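Local coordinates for alpha-/beta-galactoside alpha-2,3-sialyltransferase (Photobacterium phosphoreum, PDB 2ZWI), which probably transfers sialic acid from a CMP-linked donor to galactosides through an alpha-2,3 linkage, as a GT-B-type glycosyltransferase, at residues 254-259 / 294-299. Sequence-based numbering, arbitrary orientation.
Sequences DILTEA and HNMIEI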
loop_
_atom_site.group_PDB
_atom_site.type_symbol
_atom_site.label_atom_id
_atom_site.label_comp_id
_atom_site.label_asym_id
_atom_site.label_seq_id
_atom_site.Cartn_x
_atom_site.Cartn_y
_atom_site.Cartn_z
ATOM N N ASP A 254 21.999 -16.823 -2.213
ATOM C CA ASP A 254 21.934 -18.178 -1.652
ATOM C C ASP A 254 20.522 -18.782 -1.711
ATOM O O ASP A 254 20.354 -19.964 -2.056
ATOM C CB ASP A 254 22.450 -18.195 -0.210
ATOM C CG ASP A 254 23.973 -18.028 -0.112
ATOM O OD1 ASP A 254 24.443 -17.819 1.028
ATOM O OD2 ASP A 254 24.699 -18.105 -1.142
ATOM N N ILE A 255 19.525 -17.968 -1.367
ATOM C CA ILE A 255 18.104 -18.348 -1.481
ATOM C C ILE A 255 17.773 -18.746 -2.913
ATOM O O ILE A 255 17.088 -19.730 -3.136
ATOM C CB ILE A 255 17.141 -17.215 -1.044
ATOM C CG1 ILE A 255 17.203 -16.996 0.464
ATOM C CG2 ILE A 255 15.676 -17.534 -1.442
ATOM C CD1 ILE A 255 16.705 -15.642 0.893
ATOM N N LEU A 256 18.238 -17.963 -3.874
ATOM C CA LEU A 256 18.012 -18.278 -5.280
ATOM C C LEU A 256 18.724 -19.556 -5.745
ATOM O O LEU A 256 18.185 -20.282 -6.601
ATOM C CB LEU A 256 18.374 -17.100 -6.165
ATOM C CG LEU A 256 17.260 -16.068 -6.233
ATOM C CD1 LEU A 256 17.845 -14.703 -6.612
ATOM C CD2 LEU A 256 16.149 -16.516 -7.181
ATOM N N THR A 257 19.904 -19.851 -5.192
ATOM C CA THR A 257 20.554 -21.108 -5.581
ATOM C C THR A 257 19.870 -22.324 -4.963
ATOM O O THR A 257 19.756 -23.343 -5.621
ATOM C CB THR A 257 22.122 -21.176 -5.464
ATOM O OG1 THR A 257 22.538 -22.156 -4.494
ATOM C CG2 THR A 257 22.765 -19.857 -5.243
ATOM N N GLU A 258 19.373 -22.197 -3.730
ATOM C CA GLU A 258 18.569 -23.249 -3.118
ATOM C C GLU A 258 17.248 -23.481 -3.878
ATOM O O GLU A 258 16.849 -24.628 -4.128
ATOM C CB GLU A 258 18.300 -22.924 -1.645
ATOM C CG GLU A 258 17.787 -24.114 -0.813
ATOM C CD GLU A 258 18.805 -25.243 -0.686
ATOM O OE1 GLU A 258 18.402 -26.380 -0.368
ATOM O OE2 GLU A 258 20.005 -25.001 -0.908
ATOM N N ALA A 259 16.576 -22.394 -4.245
ATOM C CA ALA A 259 15.313 -22.464 -4.997
ATOM C C ALA A 259 15.459 -23.158 -6.347
ATOM O O ALA A 259 14.533 -23.823 -6.813
ATOM C CB ALA A 259 14.720 -21.062 -5.180
ATOM N N HIS A 294 22.781 -14.760 -10.887
ATOM C CA HIS A 294 21.740 -15.693 -11.314
ATOM C C HIS A 294 21.178 -15.558 -12.740
ATOM O O HIS A 294 20.266 -16.305 -13.120
ATOM C CB HIS A 294 20.629 -15.780 -10.270
ATOM C CG HIS A 294 21.042 -16.513 -9.038
ATOM N ND1 HIS A 294 21.294 -17.869 -9.033
ATOM C CD2 HIS A 294 21.288 -16.080 -7.780
ATOM C CE1 HIS A 294 21.660 -18.242 -7.821
ATOM N NE2 HIS A 294 21.661 -17.176 -7.041
ATOM N N ASN A 295 21.731 -14.639 -13.526
ATOM C CA ASN A 295 21.250 -14.386 -14.890
ATOM C C ASN A 295 19.737 -14.210 -14.964
ATOM O O ASN A 295 19.044 -14.895 -15.720
ATOM C CB ASN A 295 21.711 -15.481 -15.855
ATOM C CG ASN A 295 23.190 -15.427 -16.119
ATOM O OD1 ASN A 295 23.874 -14.473 -15.733
ATOM N ND2 ASN A 295 23.701 -16.453 -16.779
ATOM N N MET A 296 19.240 -13.272 -14.175
ATOM C CA MET A 296 17.811 -13.032 -14.084
ATOM C C MET A 296 17.422 -11.836 -14.934
ATOM O O MET A 296 18.199 -10.900 -15.097
ATOM C CB MET A 296 17.429 -12.800 -12.628
ATOM C CG MET A 296 17.515 -14.072 -11.789
ATOM S SD MET A 296 17.146 -13.753 -10.076
ATOM C CE MET A 296 18.434 -12.597 -9.672
ATOM N N ILE A 297 16.212 -11.873 -15.472
ATOM C CA ILE A 297 15.665 -10.724 -16.185
ATOM C C ILE A 297 15.315 -9.626 -15.170
ATOM O O ILE A 297 14.484 -9.827 -14.291
ATOM C CB ILE A 297 14.414 -11.107 -17.016
ATOM C CG1 ILE A 297 14.745 -12.235 -18.000
ATOM C CG2 ILE A 297 13.854 -9.891 -17.743
ATOM C CD1 ILE A 297 13.591 -12.611 -18.905
ATOM N N GLU A 298 15.953 -8.468 -15.307
ATOM C CA GLU A 298 15.698 -7.342 -14.409
ATOM C C GLU A 298 14.402 -6.590 -14.693
ATOM O O GLU A 298 14.142 -6.157 -15.822
ATOM C CB GLU A 298 16.867 -6.361 -14.451
ATOM C CG GLU A 298 16.679 -5.113 -13.597
ATOM C CD GLU A 298 17.817 -4.118 -13.769
ATOM O OE1 GLU A 298 18.821 -4.469 -14.446
ATOM O OE2 GLU A 298 17.707 -2.994 -13.231
ATOM N N ILE A 299 13.601 -6.424 -13.644
ATOM C CA ILE A 299 12.505 -5.473 -13.649
ATOM C C ILE A 299 13.003 -4.304 -12.807
ATOM O O ILE A 299 13.337 -4.483 -11.626
ATOM C CB ILE A 299 11.195 -6.073 -13.059
ATOM C CG1 ILE A 299 10.723 -7.273 -13.891
ATOM C CG2 ILE A 299 10.086 -4.999 -12.982
ATOM C CD1 ILE A 299 9.575 -8.052 -13.255
#
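The imidazole of His-294 lies against Leu-256 and Thr-257 of helix 249-259 and presents one face to Leu-256, whose CB sits 3.6 Å from the ring centroid in a CH-pi contact, 22° off the ring normal. The methylene is displaced toward the rim, so its closest ring atom is NE2 of His-294, 3.4 Å from Leu-256 CB. Thr-257 meets the same ring at its edge, CG2 toward CE1 of His-294, the two side chains crossing at about a right angle; the modelled approach is unusually short and the Thr-257 rotamer lies far from staggered, so its exact distance is doubtful. With CG anti to its own carbonyl carbon (chi1 -72°), His-294 reaches over to the helix, where NE2 hydrogen-bonds to the backbone O of Ile-253 and ND1 makes a weak bond with Lys-260 NZ. The bond to Ile-253 O and the Leu-256 contact together limit rotation of the ring. Here helix 249-259 packs against the C-terminal end of helix 287-294 and the link into strand 297-299, an outermost strand of the six-stranded parallel sheet in one Rossmann-like half of the GT-B fold. Asn-295, the first residue past the helix, has positive phi and completes a Schellman motif, and the chain then leads through Met-296 into the strand. Met-296 and Leu-256 reach toward each other tip to tip, SD of Met-296 standing 3.7 Å from Leu-256 CD1. A bend at chi3 also brings the methionine CE to 3.8 Å from Leu-256 CD1. Ile-290 touches both side chains, while Phe-239 packs on Leu-256 and Phe-278 on Met-296.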